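Local structure of uncharacterized protein (Escherichia coli O157:H7, 4ZV9) at residues Phe7-Ile12 with Val65-Tyr70; Ile17-Pro22 with Phe108-Phe113; Gly30-Pro35 with Ile71-Asp76; Thr42-Val47 with Gly122-Thr127. The protein is of unknown function but, as a member of the dienelactone hydrolase family, probably hydrolyses a small ester or lactone substrate on an alpha/beta-hydrolase scaffold. One frame throughout, in Å; residues are numbered along the deposited sequence.

Contact 1: Phe7-Ile12 with Val65-Tyr70; sequences FTDPEI and VAKAGY
Lys-67, in the last turn of its helix, leaves the backbone with CG anti to the carbonyl carbon and then folds twice, at chi2 (-83°) and chi3 (-76°), so that the chain curls toward the 7-12 loop instead of running straight out. Its CG packs on CG2 of Ile-12 at 3.8 Å, the two side chains crossing nearly at a right angle. Farther out, CD and CE pass beside Asp-9 OD2, and CE comes within 3.4 Å of that oxygen. The ammonium then ends between two carboxylates. NZ makes two salt bridges: tip to tip with Asp-9 OD2 at 2.8 Å, on its syn lone pair, and with Glu-11 OE1 at 3.0 Å, from above the carboxylate plane. Asp-9 is itself held in place: OD1 accepts the amide of Glu-11 at 2.8 Å through its anti lone pair, an Asx turn inside the type I turn that leads to Ile-12. The two negative charges would be expected to stabilise the protonated amine. Beneath the network, CG2 of Ile-12 also rests 3.8 Å from CB of Ala-66, and a water donates to Ala-66 O and, weakly, to Glu-11 O. Gly-69 closes helix 56-67 in a Schellman motif. The contact thus pins the loop entering strand 12-21 to the end of that helix, with Val-33 of strand 28-35 touching both Ile-12 and Ala-66.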
loop_
_atom_site.group_PDB
_atom_site.type_symbol
_atom_site.label_atom_id
_atom_site.label_comp_id
_atom_site.label_asym_id
_atom_site.label_seq_id
_atom_site.Cartn_x
_atom_site.Cartn_y
_atom_site.Cartn_z
ATOM N N PHE A 7 14.917 -7.662 -10.019
ATOM C CA PHE A 7 14.857 -8.530 -8.854
ATOM C C PHE A 7 16.252 -8.836 -8.298
ATOM O O PHE A 7 16.390 -9.152 -7.108
ATOM C CB PHE A 7 14.025 -9.820 -9.114
ATOM C CG PHE A 7 14.692 -10.831 -9.995
ATOM C CD1 PHE A 7 14.632 -10.725 -11.388
ATOM C CD2 PHE A 7 15.346 -11.932 -9.436
ATOM C CE1 PHE A 7 15.227 -11.677 -12.194
ATOM C CE2 PHE A 7 15.970 -12.871 -10.235
ATOM C CZ PHE A 7 15.903 -12.753 -11.628
ATOM N N THR A 8 17.274 -8.742 -9.155
ATOM C CA THR A 8 18.671 -9.001 -8.792
ATOM C C THR A 8 19.464 -7.758 -8.375
ATOM O O THR A 8 20.671 -7.852 -8.133
ATOM C CB THR A 8 19.435 -9.582 -10.001
ATOM O OG1 THR A 8 19.279 -8.694 -11.115
ATOM C CG2 THR A 8 18.885 -10.954 -10.376
ATOM N N ASP A 9 18.796 -6.613 -8.287
ATOM C CA ASP A 9 19.465 -5.357 -7.918
ATOM C C ASP A 9 20.261 -5.549 -6.623
ATOM O O ASP A 9 19.701 -5.908 -5.587
ATOM C CB ASP A 9 18.429 -4.236 -7.776
ATOM C CG ASP A 9 19.068 -2.868 -7.578
ATOM O OD1 ASP A 9 20.029 -2.770 -6.791
ATOM O OD2 ASP A 9 18.574 -1.886 -8.179
ATOM N N PRO A 10 21.580 -5.329 -6.670
ATOM C CA PRO A 10 22.392 -5.598 -5.467
ATOM C C PRO A 10 22.109 -4.697 -4.262
ATOM O O PRO A 10 22.597 -4.976 -3.164
ATOM C CB PRO A 10 23.843 -5.424 -5.953
ATOM C CG PRO A 10 23.763 -4.695 -7.246
ATOM C CD PRO A 10 22.405 -4.960 -7.836
ATOM N N GLU A 11 21.355 -3.620 -4.459
ATOM C CA GLU A 11 21.042 -2.716 -3.354
ATOM C C GLU A 11 19.830 -3.161 -2.551
ATOM O O GLU A 11 19.489 -2.533 -1.550
ATOM C CB GLU A 11 20.857 -1.289 -3.862
ATOM C CG GLU A 11 22.151 -0.708 -4.411
ATOM C CD GLU A 11 22.032 0.738 -4.805
ATOM O OE1 GLU A 11 20.892 1.251 -4.895
ATOM O OE2 GLU A 11 23.093 1.364 -5.041
ATOM N N ILE A 12 19.191 -4.249 -2.955
ATOM C CA ILE A 12 18.042 -4.760 -2.204
ATOM C C ILE A 12 18.193 -6.245 -1.927
ATOM O O ILE A 12 18.986 -6.929 -2.583
ATOM C CB ILE A 12 16.696 -4.447 -2.893
ATOM C CG1 ILE A 12 16.564 -5.101 -4.280
ATOM C CG2 ILE A 12 16.517 -2.946 -3.041
ATOM C CD1 ILE A 12 15.939 -6.473 -4.287
ATOM N N VAL A 65 10.360 0.555 -2.941
ATOM C CA VAL A 65 10.337 1.020 -1.571
ATOM C C VAL A 65 11.653 0.712 -0.857
ATOM O O VAL A 65 12.191 1.556 -0.126
ATOM C CB VAL A 65 9.145 0.417 -0.790
ATOM C CG1 VAL A 65 9.225 0.774 0.686
ATOM C CG2 VAL A 65 7.834 0.926 -1.385
ATOM N N ALA A 66 12.167 -0.495 -1.045
ATOM C CA ALA A 66 13.437 -0.866 -0.437
ATOM C C ALA A 66 14.592 -0.048 -1.020
ATOM O O ALA A 66 15.531 0.286 -0.304
ATOM C CB ALA A 66 13.701 -2.364 -0.589
ATOM N N LYS A 67 14.551 0.238 -2.318
ATOM C CA LYS A 67 15.585 1.097 -2.937
ATOM C C LYS A 67 15.584 2.480 -2.308
ATOM O O LYS A 67 16.617 3.117 -2.241
ATOM C CB LYS A 67 15.357 1.259 -4.442
ATOM C CG LYS A 67 15.742 0.043 -5.254
ATOM C CD LYS A 67 17.226 0.003 -5.558
ATOM C CE LYS A 67 17.588 0.985 -6.657
ATOM N NZ LYS A 67 18.952 0.674 -7.152
ATOM N N ALA A 68 14.410 2.940 -1.875
ATOM C CA ALA A 68 14.291 4.246 -1.234
ATOM C C ALA A 68 14.766 4.224 0.224
ATOM O O ALA A 68 14.795 5.266 0.866
ATOM C CB ALA A 68 12.859 4.762 -1.334
ATOM N N GLY A 69 15.090 3.039 0.753
ATOM C CA GLY A 69 15.638 2.901 2.109
ATOM C C GLY A 69 14.731 2.349 3.206
ATOM O O GLY A 69 15.054 2.464 4.379
ATOM N N TYR A 70 13.624 1.705 2.849
ATOM C CA TYR A 70 12.696 1.157 3.855
ATOM C C TYR A 70 12.526 -0.350 3.719
ATOM O O TYR A 70 12.769 -0.911 2.640
ATOM C CB TYR A 70 11.342 1.827 3.722
ATOM C CG TYR A 70 11.453 3.342 3.725
ATOM C CD1 TYR A 70 11.710 4.028 4.894
ATOM C CD2 TYR A 70 11.353 4.069 2.542
ATOM C CE1 TYR A 70 11.842 5.416 4.903
ATOM C CE2 TYR A 70 11.480 5.451 2.534
ATOM C CZ TYR A 70 11.725 6.122 3.721
ATOM O OH TYR A 70 11.863 7.500 3.722
HETATM O O HOH W 1 18.155 0.362 -0.668
#

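Contact 2: Ile17-Pro22 with Phe108-Phe113; sequences ITYPSP and FAAIEF
Two hydrogen bonds grip the carbonyl oxygen of Ala-109: the helical one from Phe-113 N, at 2.9 Å, and one from a water 2.7 Å from Ala-109 O. The same water donates to Pro-20 O, and so bridges the two carbonyl oxygens, with no direct hydrogen bond between the segments. Ala-109 CB nestles against Pro-20 O and Ser-21 OG, and lies in the plane of the Tyr-19 ring, at its edge. Here the outer strand 12-21 of the alpha/beta-hydrolase sheet is crossed by helix 100-116, which packs over one face; the axes of the two short segments cross at 114°, 7.9 Å apart at the closest. Tyr-19 holds CG in the crowded position between backbone N and carbonyl carbon (chi1 67°), sending its ring along the helix until CE2 lies 3.6 Å from Ala-110 N. Its hydroxyl is hydrogen-bonded to Asp-106 O, one turn earlier, while Ser-21 OG is hydrogen-bonded to Asp-106 OD1. Phe-113, with CG anti to its backbone N, offers a ring face to Tyr-19: CB of Tyr-19 sits 3.6 Å from the centroid of the Phe-113 ring, almost on the ring normal, a CH-pi contact. The rings meet obliquely. Ile-17 CD1 reaches Phe-113 CE2 tip to tip at 3.7 Å, and Pro-20 CD approaches Phe-113 CD1 crosswise.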
loop_
_atom_site.group_PDB
_atom_site.type_symbol
_atom_site.label_atom_id
_atom_site.label_comp_id
_atom_site.label_asym_id
_atom_site.label_seq_id
_atom_site.Cartn_x
_atom_site.Cartn_y
_atom_site.Cartn_z
ATOM N N ILE A 17 8.368 -14.693 2.862
ATOM C CA ILE A 17 8.292 -15.084 4.250
ATOM C C ILE A 17 6.860 -15.453 4.552
ATOM O O ILE A 17 5.978 -15.298 3.701
ATOM C CB ILE A 17 8.680 -13.931 5.207
ATOM C CG1 ILE A 17 7.687 -12.760 5.105
ATOM C CG2 ILE A 17 10.102 -13.462 4.942
ATOM C CD1 ILE A 17 7.784 -11.796 6.274
ATOM N N THR A 18 6.631 -15.936 5.758
ATOM C CA THR A 18 5.264 -16.128 6.232
ATOM C C THR A 18 5.161 -15.362 7.545
ATOM O O THR A 18 6.151 -15.223 8.251
ATOM C CB THR A 18 4.883 -17.602 6.448
ATOM O OG1 THR A 18 5.609 -18.133 7.549
ATOM C CG2 THR A 18 5.178 -18.441 5.205
ATOM N N TYR A 19 3.967 -14.862 7.871
ATOM C CA TYR A 19 3.760 -14.170 9.143
ATOM C C TYR A 19 2.368 -14.530 9.661
ATOM O O TYR A 19 1.508 -14.937 8.878
ATOM C CB TYR A 19 3.925 -12.654 8.955
ATOM C CG TYR A 19 2.857 -12.026 8.093
ATOM C CD1 TYR A 19 3.000 -11.941 6.711
ATOM C CD2 TYR A 19 1.684 -11.537 8.659
ATOM C CE1 TYR A 19 2.010 -11.367 5.925
ATOM C CE2 TYR A 19 0.695 -10.967 7.874
ATOM C CZ TYR A 19 0.865 -10.883 6.513
ATOM O OH TYR A 19 -0.130 -10.346 5.741
ATOM N N PRO A 20 2.137 -14.395 10.970
ATOM C CA PRO A 20 0.837 -14.779 11.497
ATOM C C PRO A 20 -0.269 -13.743 11.325
ATOM O O PRO A 20 -0.047 -12.537 11.503
ATOM C CB PRO A 20 1.126 -15.033 12.982
ATOM C CG PRO A 20 2.259 -14.121 13.295
ATOM C CD PRO A 20 3.074 -13.994 12.036
ATOM N N SER A 21 -1.461 -14.232 11.001
ATOM C CA SER A 21 -2.661 -13.406 10.885
ATOM C C SER A 21 -3.775 -14.193 11.567
ATOM O O SER A 21 -4.593 -14.829 10.892
ATOM C CB SER A 21 -2.986 -13.130 9.420
ATOM O OG SER A 21 -4.148 -12.325 9.295
ATOM N N PRO A 22 -3.814 -14.153 12.910
ATOM C CA PRO A 22 -4.790 -14.949 13.679
ATOM C C PRO A 22 -6.256 -14.647 13.391
ATOM O O PRO A 22 -7.103 -15.516 13.589
ATOM C CB PRO A 22 -4.434 -14.654 15.147
ATOM C CG PRO A 22 -3.625 -13.407 15.129
ATOM C CD PRO A 22 -2.987 -13.298 13.781
ATOM N N PHE A 108 -3.714 -5.849 7.982
ATOM C CA PHE A 108 -3.589 -5.270 9.320
ATOM C C PHE A 108 -2.538 -6.051 10.117
ATOM O O PHE A 108 -1.689 -5.458 10.777
ATOM C CB PHE A 108 -4.947 -5.285 10.036
ATOM C CG PHE A 108 -5.928 -4.234 9.552
ATOM C CD1 PHE A 108 -5.678 -3.453 8.429
ATOM C CD2 PHE A 108 -7.163 -4.109 10.169
ATOM C CE1 PHE A 108 -6.608 -2.513 7.980
ATOM C CE2 PHE A 108 -8.095 -3.164 9.735
ATOM C CZ PHE A 108 -7.819 -2.376 8.629
ATOM N N ALA A 109 -2.561 -7.380 10.003
ATOM C CA ALA A 109 -1.593 -8.232 10.690
ATOM C C ALA A 109 -0.159 -7.972 10.179
ATOM O O ALA A 109 0.800 -8.083 10.929
ATOM C CB ALA A 109 -1.952 -9.694 10.513
ATOM N N ALA A 110 -0.024 -7.626 8.904
ATOM C CA ALA A 110 1.283 -7.296 8.338
ATOM C C ALA A 110 1.831 -6.004 8.983
ATOM O O ALA A 110 3.035 -5.910 9.267
ATOM C CB ALA A 110 1.191 -7.123 6.841
ATOM N N ILE A 111 0.957 -5.045 9.246
ATOM C CA ILE A 111 1.364 -3.824 9.950
ATOM C C ILE A 111 1.925 -4.201 11.328
ATOM O O ILE A 111 3.001 -3.741 11.738
ATOM C CB ILE A 111 0.198 -2.836 10.133
ATOM C CG1 ILE A 111 -0.254 -2.290 8.782
ATOM C CG2 ILE A 111 0.608 -1.666 11.051
ATOM C CD1 ILE A 111 -1.565 -1.508 8.815
ATOM N N GLU A 112 1.194 -5.038 12.044
ATOM C CA GLU A 112 1.604 -5.431 13.389
ATOM C C GLU A 112 2.919 -6.205 13.384
ATOM O O GLU A 112 3.753 -6.002 14.252
ATOM C CB GLU A 112 0.478 -6.210 14.101
ATOM C CG GLU A 112 -0.782 -5.378 14.317
ATOM C CD GLU A 112 -1.873 -6.105 15.087
ATOM O OE1 GLU A 112 -1.561 -7.116 15.782
ATOM O OE2 GLU A 112 -3.044 -5.646 14.989
ATOM N N PHE A 113 3.073 -7.096 12.412
ATOM C CA PHE A 113 4.273 -7.876 12.265
ATOM C C PHE A 113 5.476 -6.966 12.000
ATOM O O PHE A 113 6.536 -7.162 12.590
ATOM C CB PHE A 113 4.103 -8.899 11.128
ATOM C CG PHE A 113 5.304 -9.789 10.910
ATOM C CD1 PHE A 113 5.565 -10.847 11.755
ATOM C CD2 PHE A 113 6.148 -9.574 9.837
ATOM C CE1 PHE A 113 6.674 -11.663 11.554
ATOM C CE2 PHE A 113 7.255 -10.387 9.621
ATOM C CZ PHE A 113 7.513 -11.435 10.474
HETATM O O HOH W 2 1.126 -10.284 12.463
#

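Contact 3: Gly30-Pro35 with Ile71-Asp76; sequences GYLVKP and IALAPD
The ring of Tyr-31 is the one aromatic group here, and its neighbours belong to strand 12-21, on the other side of strand 28-35, and to helix 56-67: it meets the ring of Tyr-16 with planes at about 45°, and its side chain touches Ala-62. Of its side chain, CB alone comes near residues 71-76, 3.9 Å from Ala-74 O. The flat peptide groups do the joining. Tyr-31 and Ala-74 form an antiparallel hydrogen-bonded pair, yet Tyr-31 N reaches Ala-74 O at 3.0 Å from 41° above the carbonyl plane. Val-33 and Ala-72 pair more squarely: Val-33 N donates to Ala-72 O at 2.8 Å within the carbonyl plane, and Ala-72 N returns a bond nearly along the Val-33 C=O axis. Between them Leu-32 faces Leu-73 as a non-hydrogen-bonded pair; beyond Tyr-31 the next such pair, Gly-30 with Pro-75, brings the CA atoms within 3.9 Å. With no side chain on Gly-30, Leu-73 CD1 settles over its CA at 4.1 Å. On that face Leu-32, with CG anti to backbone N, carries CD1 to 3.6 Å from Ile-71 CG2, both side chains pointing the same way. Leu-73 and Pro-75 face helix 100-116, whereas Val-33 and Ala-72 face helix 56-67. These are antiparallel strands of the alpha/beta-hydrolase sheet, wrapped on both sides. Across them four nearly straight backbone N-H...O bonds satisfy buried amides and carbonyls, and side chains touch through carbon; the polar ends of Tyr-31 and Lys-34 find partners outside the pair, hydrogen-bonding to Arg-63 and to Gln-119 and Tyr-117 respectively.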
loop_
_atom_site.group_PDB
_atom_site.type_symbol
_atom_site.label_atom_id
_atom_site.label_comp_id
_atom_site.label_asym_id
_atom_site.label_seq_id
_atom_site.Cartn_x
_atom_site.Cartn_y
_atom_site.Cartn_z
ATOM N N GLY A 30 4.208 -13.496 2.338
ATOM C CA GLY A 30 4.468 -12.138 1.902
ATOM C C GLY A 30 5.850 -11.995 1.277
ATOM O O GLY A 30 6.747 -12.793 1.553
ATOM N N TYR A 31 5.994 -10.999 0.413
ATOM C CA TYR A 31 7.254 -10.663 -0.228
ATOM C C TYR A 31 7.904 -9.551 0.591
ATOM O O TYR A 31 7.370 -8.426 0.679
ATOM C CB TYR A 31 6.967 -10.209 -1.653
ATOM C CG TYR A 31 8.170 -9.930 -2.539
ATOM C CD1 TYR A 31 9.081 -10.930 -2.860
ATOM C CD2 TYR A 31 8.331 -8.683 -3.138
ATOM C CE1 TYR A 31 10.130 -10.681 -3.736
ATOM C CE2 TYR A 31 9.374 -8.433 -4.015
ATOM C CZ TYR A 31 10.279 -9.409 -4.290
ATOM O OH TYR A 31 11.320 -9.135 -5.158
ATOM N N LEU A 32 9.005 -9.873 1.257
ATOM C CA LEU A 32 9.706 -8.933 2.115
ATOM C C LEU A 32 10.973 -8.438 1.407
ATOM O O LEU A 32 11.809 -9.259 1.023
ATOM C CB LEU A 32 10.110 -9.636 3.416
ATOM C CG LEU A 32 10.851 -8.811 4.485
ATOM C CD1 LEU A 32 9.905 -7.825 5.134
ATOM C CD2 LEU A 32 11.417 -9.736 5.559
ATOM N N VAL A 33 11.130 -7.116 1.262
ATOM C CA VAL A 33 12.317 -6.563 0.626
ATOM C C VAL A 33 12.984 -5.544 1.543
ATOM O O VAL A 33 12.321 -4.628 2.027
ATOM C CB VAL A 33 12.010 -5.871 -0.718
ATOM C CG1 VAL A 33 13.307 -5.663 -1.495
ATOM C CG2 VAL A 33 11.052 -6.703 -1.556
ATOM N N LYS A 34 14.293 -5.689 1.758
ATOM C CA LYS A 34 15.067 -4.793 2.624
ATOM C C LYS A 34 16.186 -4.125 1.845
ATOM O O LYS A 34 16.661 -4.682 0.848
ATOM C CB LYS A 34 15.783 -5.593 3.709
ATOM C CG LYS A 34 14.915 -6.450 4.585
ATOM C CD LYS A 34 15.768 -7.384 5.434
ATOM C CE LYS A 34 14.872 -8.222 6.325
ATOM N NZ LYS A 34 15.602 -9.303 7.033
ATOM N N PRO A 35 16.646 -2.950 2.309
ATOM C CA PRO A 35 17.861 -2.384 1.744
ATOM C C PRO A 35 18.993 -3.376 2.041
ATOM O O PRO A 35 19.051 -3.916 3.149
ATOM C CB PRO A 35 18.062 -1.076 2.543
ATOM C CG PRO A 35 16.713 -0.732 3.065
ATOM C CD PRO A 35 16.003 -2.047 3.278
ATOM N N ILE A 71 12.133 -1.014 4.806
ATOM C CA ILE A 71 11.801 -2.446 4.730
ATOM C C ILE A 71 10.374 -2.508 4.217
ATOM O O ILE A 71 9.487 -1.936 4.824
ATOM C CB ILE A 71 11.867 -3.169 6.090
ATOM C CG1 ILE A 71 13.294 -3.106 6.639
ATOM C CG2 ILE A 71 11.459 -4.631 5.911
ATOM C CD1 ILE A 71 13.422 -3.543 8.082
ATOM N N ALA A 72 10.156 -3.210 3.108
ATOM C CA ALA A 72 8.834 -3.311 2.522
ATOM C C ALA A 72 8.287 -4.726 2.648
ATOM O O ALA A 72 9.009 -5.701 2.426
ATOM C CB ALA A 72 8.897 -2.901 1.059
ATOM N N LEU A 73 7.022 -4.834 3.035
ATOM C CA LEU A 73 6.346 -6.120 3.101
ATOM C C LEU A 73 5.060 -6.032 2.296
ATOM O O LEU A 73 4.210 -5.179 2.571
ATOM C CB LEU A 73 6.030 -6.505 4.528
ATOM C CG LEU A 73 5.198 -7.779 4.702
ATOM C CD1 LEU A 73 5.861 -9.011 4.081
ATOM C CD2 LEU A 73 4.946 -8.035 6.171
ATOM N N ALA A 74 4.943 -6.883 1.281
ATOM C CA ALA A 74 3.766 -6.959 0.418
ATOM C C ALA A 74 3.110 -8.321 0.602
ATOM O O ALA A 74 3.589 -9.317 0.048
ATOM C CB ALA A 74 4.169 -6.761 -1.040
ATOM N N PRO A 75 2.037 -8.393 1.410
ATOM C CA PRO A 75 1.394 -9.687 1.614
ATOM C C PRO A 75 0.706 -10.230 0.364
ATOM O O PRO A 75 0.323 -9.454 -0.523
ATOM C CB PRO A 75 0.351 -9.385 2.711
ATOM C CG PRO A 75 0.852 -8.183 3.405
ATOM C CD PRO A 75 1.495 -7.367 2.312
ATOM N N ASP A 76 0.497 -11.544 0.332
ATOM C CA ASP A 76 -0.254 -12.182 -0.737
ATOM C C ASP A 76 -1.684 -12.508 -0.285
ATOM O O ASP A 76 -1.939 -13.481 0.452
ATOM C CB ASP A 76 0.433 -13.462 -1.208
ATOM C CG ASP A 76 -0.193 -14.025 -2.474
ATOM O OD1 ASP A 76 -1.184 -13.450 -2.993
ATOM O OD2 ASP A 76 0.319 -15.054 -2.935
#

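Contact 4: Thr42-Val47 with Gly122-Thr127; sequences TPAVVV and GKVGIT
With CG1 anti to the backbone N in both Val-46 (chi1 170°) and Ile-126 (chi1 -169°), the two side chains lie alongside and point the same way, bringing Val-46 CG1 to 4.1 Å from Ile-126 CD1. The same torsion lays Ile-126 CG1 over the backbone of its partner, 3.4 Å from Val-46 O. The other branch of Val-46, CG2, slants across to Val-124 CG1 at 4.0 Å. Thr-127 carries OG1 anti to its backbone N, hydrogen-bonded to Val-150 O of the next strand; its methyl, left in the crowded position, turns back to Val-45 CG1 and to Val-47 CG2, 4.1 Å from each. The strands run parallel, crossing at -28°, and share four backbone bonds. Ala-44 and Val-46 each use both their N and O here: Gly-125 N gives to Ala-44 O at 2.9 Å, Val-46 N gives to Gly-125 O, and Thr-127 N gives to Val-46 O at 3.0 Å nearly along the C=O axis. The longest of the four is Ala-44 N to Lys-123 O, at 3.2 Å. Strand 123-128 leads on to Cys-130, modified here by a hydroxyethylthio group and probably the nucleophile at the elbow, as in dienelactone hydrolases. The pairing is buried: backbone amides and carbonyls are matched across it, side chains meet through methyl and methylene groups, and the Thr-127 hydroxyl is satisfied by Val-150 O.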
loop_
_atom_site.group_PDB
_atom_site.type_symbol
_atom_site.label_atom_id
_atom_site.label_comp_id
_atom_site.label_asym_id
_atom_site.label_seq_id
_atom_site.Cartn_x
_atom_site.Cartn_y
_atom_site.Cartn_z
ATOM N N THR A 42 15.593 -0.065 10.695
ATOM C CA THR A 42 15.056 0.661 9.551
ATOM C C THR A 42 13.523 0.746 9.651
ATOM O O THR A 42 12.890 -0.207 10.077
ATOM C CB THR A 42 15.441 -0.112 8.256
ATOM O OG1 THR A 42 16.855 -0.379 8.246
ATOM C CG2 THR A 42 15.071 0.650 6.992
ATOM N N PRO A 43 12.918 1.875 9.227
ATOM C CA PRO A 43 11.452 1.947 9.225
ATOM C C PRO A 43 10.847 1.000 8.175
ATOM O O PRO A 43 11.536 0.588 7.225
ATOM C CB PRO A 43 11.155 3.411 8.852
ATOM C CG PRO A 43 12.470 4.127 8.869
ATOM C CD PRO A 43 13.533 3.091 8.666
ATOM N N ALA A 44 9.575 0.677 8.334
ATOM C CA ALA A 44 8.903 -0.270 7.457
ATOM C C ALA A 44 7.675 0.316 6.743
ATOM O O ALA A 44 7.049 1.250 7.222
ATOM C CB ALA A 44 8.483 -1.485 8.264
ATOM N N VAL A 45 7.347 -0.277 5.597
ATOM C CA VAL A 45 6.175 0.095 4.826
ATOM C C VAL A 45 5.476 -1.164 4.384
ATOM O O VAL A 45 6.116 -2.081 3.832
ATOM C CB VAL A 45 6.554 0.899 3.583
ATOM C CG1 VAL A 45 5.324 1.176 2.731
ATOM C CG2 VAL A 45 7.244 2.195 3.976
ATOM N N VAL A 46 4.175 -1.244 4.657
ATOM C CA VAL A 46 3.370 -2.347 4.155
ATOM C C VAL A 46 2.834 -1.877 2.791
ATOM O O VAL A 46 2.313 -0.769 2.671
ATOM C CB VAL A 46 2.218 -2.712 5.110
ATOM C CG1 VAL A 46 1.239 -3.686 4.463
ATOM C CG2 VAL A 46 2.786 -3.304 6.390
ATOM N N VAL A 47 2.964 -2.725 1.779
ATOM C CA VAL A 47 2.492 -2.416 0.440
ATOM C C VAL A 47 1.317 -3.331 0.117
ATOM O O VAL A 47 1.461 -4.552 0.109
ATOM C CB VAL A 47 3.613 -2.607 -0.584
ATOM C CG1 VAL A 47 3.108 -2.344 -2.000
ATOM C CG2 VAL A 47 4.782 -1.704 -0.263
ATOM N N GLY A 122 10.102 0.012 14.461
ATOM C CA GLY A 122 8.814 0.041 15.153
ATOM C C GLY A 122 7.810 0.934 14.448
ATOM O O GLY A 122 6.608 0.786 14.662
ATOM N N LYS A 123 8.277 1.882 13.640
ATOM C CA LYS A 123 7.365 2.745 12.871
ATOM C C LYS A 123 7.001 2.050 11.550
ATOM O O LYS A 123 7.863 1.468 10.886
ATOM C CB LYS A 123 7.982 4.104 12.568
ATOM C CG LYS A 123 8.190 4.944 13.807
ATOM C CD LYS A 123 8.719 6.335 13.551
ATOM C CE LYS A 123 7.889 7.342 14.337
ATOM N NZ LYS A 123 8.588 8.649 14.417
ATOM N N VAL A 124 5.717 2.078 11.214
ATOM C CA VAL A 124 5.222 1.443 10.012
ATOM C C VAL A 124 4.285 2.378 9.250
ATOM O O VAL A 124 3.384 2.982 9.832
ATOM C CB VAL A 124 4.448 0.151 10.335
ATOM C CG1 VAL A 124 3.992 -0.515 9.049
ATOM C CG2 VAL A 124 5.314 -0.815 11.121
ATOM N N GLY A 125 4.523 2.489 7.953
ATOM C CA GLY A 125 3.654 3.235 7.058
ATOM C C GLY A 125 2.976 2.242 6.133
ATOM O O GLY A 125 3.310 1.051 6.138
ATOM N N ILE A 126 2.001 2.715 5.365
ATOM C CA ILE A 126 1.288 1.847 4.453
ATOM C C ILE A 126 0.965 2.577 3.146
ATOM O O ILE A 126 0.691 3.780 3.150
ATOM C CB ILE A 126 0.002 1.273 5.111
ATOM C CG1 ILE A 126 -0.586 0.147 4.252
ATOM C CG2 ILE A 126 -1.037 2.358 5.335
ATOM C CD1 ILE A 126 -1.568 -0.756 4.986
ATOM N N THR A 127 1.007 1.839 2.039
ATOM C CA THR A 127 0.619 2.384 0.749
ATOM C C THR A 127 -0.002 1.263 -0.028
ATOM O O THR A 127 0.297 0.084 0.201
ATOM C CB THR A 127 1.810 3.000 -0.027
ATOM O OG1 THR A 127 1.338 3.687 -1.192
ATOM C CG2 THR A 127 2.814 1.940 -0.416
#

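Overall arrangement
Contacts 3 and 4 lie side by side in one sheet, their centres about 10 Å apart, joined where Val-45 N meets Ile-71 O and Val-47 N meets Leu-73 O. The strand of contact 2 is the outermost of the same sheet, Ile-17 N lying 2.8 Å from Gly-30 O, probably hydrogen-bonded, and its helix packs over contact 4 through Ile-111 and Ala-110. Contact 1 lies on the opposite face, where Ala-66 CB presses on Val-33 CG1 at 3.4 Å and Val-65 meets Ala-72 and Val-45. Contacts 1 and 2 do not touch; their nearest atoms are about 12 Å apart. Strand 123-128 of contact 4 runs toward the modified Cys-130, probably the active-site position.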